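Local coordinates for PduO-type ATP--cob(I)alamin adenosyltransferase (Sulfolobus tokodaii, PDB 1WOZ), which probably transfers the adenosyl group of ATP to cob(I)alamin and assembles as a trimer of helical-bundle subunits, at residues 32-35 with 36-40; 59-62 with 63-66; 39-42 with 43-47. All blocks are in the same frame, centred on the assembly; numbering follows the deposited sequence.

Contact 1: residues 32-35 with 36-40; sequences DELN and SFIGF. With POG ((20S)-2,5,8,11,14,17-hexamethyl-3,6,9,12,15,18-hexaoxahenicosane-1,20-diol), chain B.
Ser36 turns its hydroxyl back beside its own backbone N (chi1 -61°), which carries OG to the carbonyl of Asp32 one helical turn earlier, while Glu33, with CG opposite its backbone N (chi1 -177°) and the chain extended beyond, runs alongside Phe37. Ser36 OG lies 2.9 Å from Asp32 O and donates to it from above the carbonyl plane. Ser36 N reaches the same oxygen at 2.8 Å from the other face, so two donors grip one helical carbonyl. Asp32 OD1 stays 3.6 Å from Ser36 OG and forms its salt bridge with Arg118 of the second subunit. The main-chain bonds, from Ser36 N to Asp32 O through Gly39 N to Asn35 O, are the i to i+4 ladder of helix 23-44 in the cobalamin adenosyltransferase helical bundle. Glu33 CG meets the edge of the Phe37 ring in its plane, 3.8 Å from CE2, and the carboxylate is turned 34° from that ring. Its OE2 is salt-bridged to Arg123 of the second subunit and to Arg123 of its own chain, a pairing likely to favour the charged form; Phe37 itself packs on Phe37 of the third subunit. On the side facing the bundle interior, Leu34 CG touches Ile38 CD1 at 4.0 Å. Asn35 ND2 approaches C1 of the bound polyether POG at 3.7 Å, and Asp32 CB lies equally far from the ligand's OH.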
loop_
_atom_site.group_PDB
_atom_site.type_symbol
_atom_site.label_atom_id
_atom_site.label_comp_id
_atom_site.label_asym_id
_atom_site.label_seq_id
_atom_site.Cartn_x
_atom_site.Cartn_y
_atom_site.Cartn_z
ATOM N N ASP A 32 4.871 8.090 -7.720
ATOM C CA ASP A 32 5.018 6.793 -8.394
ATOM C C ASP A 32 4.172 5.710 -7.683
ATOM O O ASP A 32 3.510 4.891 -8.334
ATOM C CB ASP A 32 6.506 6.397 -8.427
ATOM C CG ASP A 32 6.742 5.012 -9.032
ATOM O OD1 ASP A 32 6.121 4.674 -10.056
ATOM O OD2 ASP A 32 7.569 4.262 -8.485
ATOM N N GLU A 33 4.198 5.701 -6.352
ATOM C CA GLU A 33 3.407 4.716 -5.619
ATOM C C GLU A 33 1.926 4.919 -5.961
ATOM O O GLU A 33 1.204 3.969 -6.258
ATOM C CB GLU A 33 3.655 4.839 -4.102
ATOM C CG GLU A 33 2.899 3.755 -3.316
ATOM C CD GLU A 33 3.158 3.765 -1.808
ATOM O OE1 GLU A 33 4.017 4.529 -1.336
ATOM O OE2 GLU A 33 2.500 2.978 -1.089
ATOM N N LEU A 34 1.460 6.162 -5.929
ATOM C CA LEU A 34 0.065 6.427 -6.294
ATOM C C LEU A 34 -0.207 5.984 -7.746
ATOM O O LEU A 34 -1.204 5.314 -8.036
ATOM C CB LEU A 34 -0.247 7.926 -6.138
ATOM C CG LEU A 34 -1.592 8.407 -6.726
ATOM C CD1 LEU A 34 -2.771 7.696 -6.038
ATOM C CD2 LEU A 34 -1.728 9.931 -6.514
ATOM N N ASN A 35 0.698 6.340 -8.651
ATOM C CA ASN A 35 0.544 5.996 -10.063
ATOM C C ASN A 35 0.447 4.473 -10.254
ATOM O O ASN A 35 -0.311 3.979 -11.101
ATOM C CB ASN A 35 1.747 6.572 -10.850
ATOM C CG ASN A 35 1.397 6.931 -12.295
ATOM O OD1 ASN A 35 0.235 6.931 -12.691
ATOM N ND2 ASN A 35 2.415 7.242 -13.080
ATOM N N SER A 36 1.217 3.726 -9.460
ATOM C CA SER A 36 1.214 2.270 -9.564
ATOM C C SER A 36 -0.108 1.705 -9.049
ATOM O O SER A 36 -0.668 0.788 -9.665
ATOM C CB SER A 36 2.414 1.681 -8.812
ATOM O OG SER A 36 3.634 2.161 -9.401
ATOM N N PHE A 37 -0.626 2.232 -7.934
ATOM C CA PHE A 37 -1.947 1.752 -7.481
ATOM C C PHE A 37 -3.019 2.084 -8.541
ATOM O O PHE A 37 -3.958 1.305 -8.769
ATOM C CB PHE A 37 -2.332 2.371 -6.123
ATOM C CG PHE A 37 -1.772 1.614 -4.928
ATOM C CD1 PHE A 37 -2.363 0.429 -4.498
ATOM C CD2 PHE A 37 -0.618 2.060 -4.282
ATOM C CE1 PHE A 37 -1.807 -0.314 -3.435
ATOM C CE2 PHE A 37 -0.040 1.334 -3.224
ATOM C CZ PHE A 37 -0.634 0.136 -2.795
ATOM N N ILE A 38 -2.896 3.238 -9.190
ATOM C CA ILE A 38 -3.874 3.573 -10.227
ATOM C C ILE A 38 -3.779 2.548 -11.368
ATOM O O ILE A 38 -4.796 2.093 -11.889
ATOM C CB ILE A 38 -3.660 4.999 -10.780
ATOM C CG1 ILE A 38 -4.174 6.017 -9.756
ATOM C CG2 ILE A 38 -4.451 5.187 -12.089
ATOM C CD1 ILE A 38 -3.745 7.472 -10.018
ATOM N N GLY A 39 -2.548 2.178 -11.737
ATOM C CA GLY A 39 -2.351 1.192 -12.783
ATOM C C GLY A 39 -3.021 -0.109 -12.362
ATOM O O GLY A 39 -3.634 -0.786 -13.195
ATOM N N PHE A 40 -2.914 -0.461 -11.074
ATOM C CA PHE A 40 -3.539 -1.696 -10.562
ATOM C C PHE A 40 -5.076 -1.568 -10.629
ATOM O O PHE A 40 -5.770 -2.478 -11.089
ATOM C CB PHE A 40 -3.046 -1.974 -9.117
ATOM C CG PHE A 40 -3.640 -3.221 -8.481
ATOM C CD1 PHE A 40 -4.226 -3.158 -7.218
ATOM C CD2 PHE A 40 -3.590 -4.455 -9.130
ATOM C CE1 PHE A 40 -4.756 -4.302 -6.601
ATOM C CE2 PHE A 40 -4.120 -5.610 -8.522
ATOM C CZ PHE A 40 -4.699 -5.528 -7.259
HETATM O OH POG B . 7.036 8.513 -11.458
HETATM C C2 POG B . 6.267 9.669 -11.114
HETATM C C1 POG B . 4.848 9.564 -11.540
HETATM C C3 POG B . 6.889 10.814 -11.748
HETATM O O2 POG B . 8.312 10.680 -11.760
HETATM C C5 POG B . 8.852 11.419 -12.874
#

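Contact 2: residues 59-62 with 63-66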
loop_
_atom_site.group_PDB
_atom_site.type_symbol
_atom_site.label_atom_id
_atom_site.label_comp_id
_atom_site.label_asym_id
_atom_site.label_seq_id
_atom_site.Cartn_x
_atom_site.Cartn_y
_atom_site.Cartn_z
ATOM N N VAL A 59 -0.883 9.852 -16.863
ATOM C CA VAL A 59 -0.043 10.717 -17.685
ATOM C C VAL A 59 0.175 12.029 -16.917
ATOM O O VAL A 59 1.309 12.527 -16.828
ATOM C CB VAL A 59 -0.737 11.018 -19.030
ATOM C CG1 VAL A 59 0.003 12.151 -19.758
ATOM C CG2 VAL A 59 -0.794 9.735 -19.879
ATOM N N GLU A 60 -0.905 12.581 -16.355
ATOM C CA GLU A 60 -0.807 13.848 -15.624
ATOM C C GLU A 60 0.031 13.751 -14.355
ATOM O O GLU A 60 0.632 14.753 -13.937
ATOM C CB GLU A 60 -2.212 14.439 -15.370
ATOM C CG GLU A 60 -2.933 14.700 -16.699
ATOM C CD GLU A 60 -4.331 15.311 -16.586
ATOM O OE1 GLU A 60 -4.928 15.369 -15.483
ATOM O OE2 GLU A 60 -4.834 15.731 -17.641
ATOM N N LEU A 61 0.110 12.562 -13.752
ATOM C CA LEU A 61 0.980 12.409 -12.585
ATOM C C LEU A 61 2.430 12.540 -13.080
ATOM O O LEU A 61 3.299 13.053 -12.364
ATOM C CB LEU A 61 0.781 11.047 -11.882
ATOM C CG LEU A 61 -0.573 10.933 -11.157
ATOM C CD1 LEU A 61 -0.640 9.627 -10.383
ATOM C CD2 LEU A 61 -0.748 12.114 -10.180
ATOM N N PHE A 62 2.710 12.065 -14.295
ATOM C CA PHE A 62 4.076 12.234 -14.819
ATOM C C PHE A 62 4.297 13.725 -15.091
ATOM O O PHE A 62 5.384 14.249 -14.873
ATOM C CB PHE A 62 4.298 11.432 -16.108
ATOM C CG PHE A 62 4.753 10.020 -15.863
ATOM C CD1 PHE A 62 3.836 8.989 -15.710
ATOM C CD2 PHE A 62 6.115 9.729 -15.736
ATOM C CE1 PHE A 62 4.265 7.682 -15.428
ATOM C CE2 PHE A 62 6.542 8.424 -15.457
ATOM C CZ PHE A 62 5.603 7.405 -15.304
ATOM N N GLU A 63 3.268 14.423 -15.571
ATOM C CA GLU A 63 3.432 15.856 -15.805
ATOM C C GLU A 63 3.667 16.597 -14.487
ATOM O O GLU A 63 4.463 17.554 -14.418
ATOM C CB GLU A 63 2.209 16.414 -16.537
ATOM C CG GLU A 63 2.099 15.859 -17.950
ATOM C CD GLU A 63 0.998 16.506 -18.779
ATOM O OE1 GLU A 63 1.137 16.515 -20.014
ATOM O OE2 GLU A 63 -0.009 16.981 -18.216
ATOM N N ILE A 64 2.988 16.151 -13.433
ATOM C CA ILE A 64 3.165 16.755 -12.116
ATOM C C ILE A 64 4.606 16.532 -11.676
ATOM O O ILE A 64 5.247 17.431 -11.117
ATOM C CB ILE A 64 2.178 16.125 -11.065
ATOM C CG1 ILE A 64 0.768 16.627 -11.347
ATOM C CG2 ILE A 64 2.670 16.388 -9.639
ATOM C CD1 ILE A 64 -0.305 16.063 -10.426
ATOM N N GLY A 65 5.122 15.330 -11.914
ATOM C CA GLY A 65 6.507 15.064 -11.548
ATOM C C GLY A 65 7.486 15.967 -12.298
ATOM O O GLY A 65 8.497 16.402 -11.740
ATOM N N GLU A 66 7.195 16.266 -13.559
ATOM C CA GLU A 66 8.084 17.135 -14.330
ATOM C C GLU A 66 7.962 18.575 -13.855
ATOM O O GLU A 66 8.954 19.310 -13.820
ATOM C CB GLU A 66 7.773 17.029 -15.830
ATOM C CG GLU A 66 8.036 15.633 -16.361
ATOM C CD GLU A 66 8.347 15.578 -17.852
ATOM O OE1 GLU A 66 7.528 16.039 -18.679
ATOM O OE2 GLU A 66 9.426 15.042 -18.179
#
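Ile64 folds back over the turn that precedes it in helix 48-69, its side chain lying beside that of Leu61 and pointing the same way. From CB, which sits 3.5 Å from both Glu60 O and Leu61 O, the chain passes to CG1, only 3.2 Å from Glu60 O, because CG1 is turned beside the backbone N (chi1 -73°). CD1 still lies by Glu60 O, at 3.9 Å, and touches Leu61 CD2 at 4.0 Å, an apolar meeting of side chains three residues apart. Beneath it the helix keeps its regular ladder: Ile64 N donates to Glu60 O at 2.8 Å and Gly65 N to Leu61 O. Ile64 also packs on Ile142 and Tyr145 of helix 140-163, while Leu61 faces helix 23-44, so the pair joins three helices of the bundle. On another side of the helix, Glu63 crosses Glu60, its OE2 coming to 4.0 Å from Glu60 CG with the two carboxylate planes nearly parallel, 7° apart. Their OE2 atoms remain 5.0 Å from each other. Glu60 is held by Arg56 and Tyr145, Glu63 by Lys75 and Tyr81; these partners probably offset the repulsion between neighbouring like charges and allow both acids to remain ionised.

Contact 3: residues 39-42 with 43-47; sequences GFAI and SKIPW
Ser43 OG donates to Phe40 O at 2.8 Å, a side-chain bond that reaches back three residues near the helix end. The hydroxyl stands between its backbone N and carbonyl carbon (chi1 78°), a rotamer that sets it against that oxygen, and the donor is tilted 15° from the carbonyl plane. Ser43 N keeps the helical bond to Gly39 O, but the pattern then shortens: Lys44 N bonds to Ala41 O at 3.0 Å and only weakly to Phe40 O, and Ile45 N goes to Ile42 O, each of these i to i+3 donors lying above its acceptor's carbonyl plane. Such tightening accompanies the passage from helix 23-44 into the loop. Farther out, Lys44 CG sits over one face of the Phe40 ring, 4.2 Å from its centroid, in a CH-pi contact. Ile45 CD1 rests 4.2 Å from Ala41 CB. With an alanine at Phe40, the aliphatic part of Lys44 would probably lose the surface it lies on and be freer to turn. Beyond the ring, Lys44 NZ is salt-bridged to Glu109 of its own chain and of the second subunit, and these acids are likely to ease repulsion where lysines of the three subunits gather.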
loop_
_atom_site.group_PDB
_atom_site.type_symbol
_atom_site.label_atom_id
_atom_site.label_comp_id
_atom_site.label_asym_id
_atom_site.label_seq_id
_atom_site.Cartn_x
_atom_site.Cartn_y
_atom_site.Cartn_z
ATOM N N GLY A 39 -2.548 2.178 -11.737
ATOM C CA GLY A 39 -2.351 1.192 -12.783
ATOM C C GLY A 39 -3.021 -0.109 -12.362
ATOM O O GLY A 39 -3.634 -0.786 -13.195
ATOM N N PHE A 40 -2.914 -0.461 -11.074
ATOM C CA PHE A 40 -3.539 -1.696 -10.562
ATOM C C PHE A 40 -5.076 -1.568 -10.629
ATOM O O PHE A 40 -5.770 -2.478 -11.089
ATOM C CB PHE A 40 -3.046 -1.974 -9.117
ATOM C CG PHE A 40 -3.640 -3.221 -8.481
ATOM C CD1 PHE A 40 -4.226 -3.158 -7.218
ATOM C CD2 PHE A 40 -3.590 -4.455 -9.130
ATOM C CE1 PHE A 40 -4.756 -4.302 -6.601
ATOM C CE2 PHE A 40 -4.120 -5.610 -8.522
ATOM C CZ PHE A 40 -4.699 -5.528 -7.259
ATOM N N ALA A 41 -5.618 -0.426 -10.221
ATOM C CA ALA A 41 -7.082 -0.228 -10.290
ATOM C C ALA A 41 -7.577 -0.379 -11.747
ATOM O O ALA A 41 -8.614 -1.021 -12.015
ATOM C CB ALA A 41 -7.439 1.129 -9.795
ATOM N N ILE A 42 -6.850 0.230 -12.686
ATOM C CA ILE A 42 -7.217 0.112 -14.096
ATOM C C ILE A 42 -7.250 -1.359 -14.528
ATOM O O ILE A 42 -8.192 -1.792 -15.197
ATOM C CB ILE A 42 -6.226 0.895 -15.006
ATOM C CG1 ILE A 42 -6.391 2.399 -14.767
ATOM C CG2 ILE A 42 -6.468 0.535 -16.515
ATOM C CD1 ILE A 42 -5.260 3.260 -15.372
ATOM N N SER A 43 -6.246 -2.142 -14.141
ATOM C CA SER A 43 -6.227 -3.552 -14.533
ATOM C C SER A 43 -7.396 -4.358 -13.935
ATOM O O SER A 43 -7.743 -5.423 -14.442
ATOM C CB SER A 43 -4.901 -4.225 -14.128
ATOM O OG SER A 43 -4.862 -4.539 -12.733
ATOM N N LYS A 44 -8.011 -3.854 -12.875
ATOM C CA LYS A 44 -9.101 -4.580 -12.207
ATOM C C LYS A 44 -10.506 -4.059 -12.542
ATOM O O LYS A 44 -11.504 -4.626 -12.109
ATOM C CB LYS A 44 -8.924 -4.494 -10.684
ATOM C CG LYS A 44 -7.619 -5.051 -10.136
ATOM C CD LYS A 44 -7.566 -6.547 -10.269
ATOM C CE LYS A 44 -8.593 -7.225 -9.367
ATOM N NZ LYS A 44 -8.525 -8.716 -9.500
ATOM N N ILE A 45 -10.579 -2.991 -13.306
ATOM C CA ILE A 45 -11.849 -2.350 -13.660
ATOM C C ILE A 45 -12.182 -2.639 -15.126
ATOM O O ILE A 45 -11.385 -2.357 -16.022
ATOM C CB ILE A 45 -11.724 -0.809 -13.428
ATOM C CG1 ILE A 45 -11.717 -0.515 -11.922
ATOM C CG2 ILE A 45 -12.845 -0.052 -14.107
ATOM C CD1 ILE A 45 -11.259 0.935 -11.625
ATOM N N PRO A 46 -13.378 -3.178 -15.390
ATOM C CA PRO A 46 -13.763 -3.493 -16.767
ATOM C C PRO A 46 -14.423 -2.363 -17.560
ATOM O O PRO A 46 -14.608 -2.477 -18.768
ATOM C CB PRO A 46 -14.722 -4.662 -16.577
ATOM C CG PRO A 46 -15.502 -4.210 -15.340
ATOM C CD PRO A 46 -14.385 -3.682 -14.427
ATOM N N TRP A 47 -14.770 -1.269 -16.907
ATOM C CA TRP A 47 -15.489 -0.209 -17.603
ATOM C C TRP A 47 -14.580 0.755 -18.332
ATOM O O TRP A 47 -13.660 1.340 -17.750
ATOM C CB TRP A 47 -16.379 0.522 -16.607
ATOM C CG TRP A 47 -17.230 -0.440 -15.811
ATOM C CD1 TRP A 47 -18.243 -1.236 -16.277
ATOM C CD2 TRP A 47 -17.095 -0.739 -14.418
ATOM N NE1 TRP A 47 -18.743 -2.014 -15.257
ATOM C CE2 TRP A 47 -18.059 -1.732 -14.106
ATOM C CE3 TRP A 47 -16.254 -0.267 -13.408
ATOM C CZ2 TRP A 47 -18.197 -2.264 -12.826
ATOM C CZ3 TRP A 47 -16.392 -0.798 -12.120
ATOM C CH2 TRP A 47 -17.359 -1.787 -11.844
#

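Overall arrangement
Contacts 1 and 3 follow each other on helix 23-44, sharing Gly39 and Phe40, with centres about 11 Å apart. Contact 2 lies on the next helix, 48-69, its centre about 12 Å from that of contact 1. Those two pack directly: Leu61 CD1 lies 3.8 Å from Ile38 CD1 and 4.0 Å from Leu34 CG. They also share the polyether pocket, to which Asp32, Asn35 and Leu61 belong; Phe62 touches a POG molecule too. Contact 3 does not touch contact 2, the nearest atoms being about 8 Å apart, and its Gly39 lies about 11 Å from a bound POG. All three meet the second subunit, and contacts 1 and 3 also reach the third.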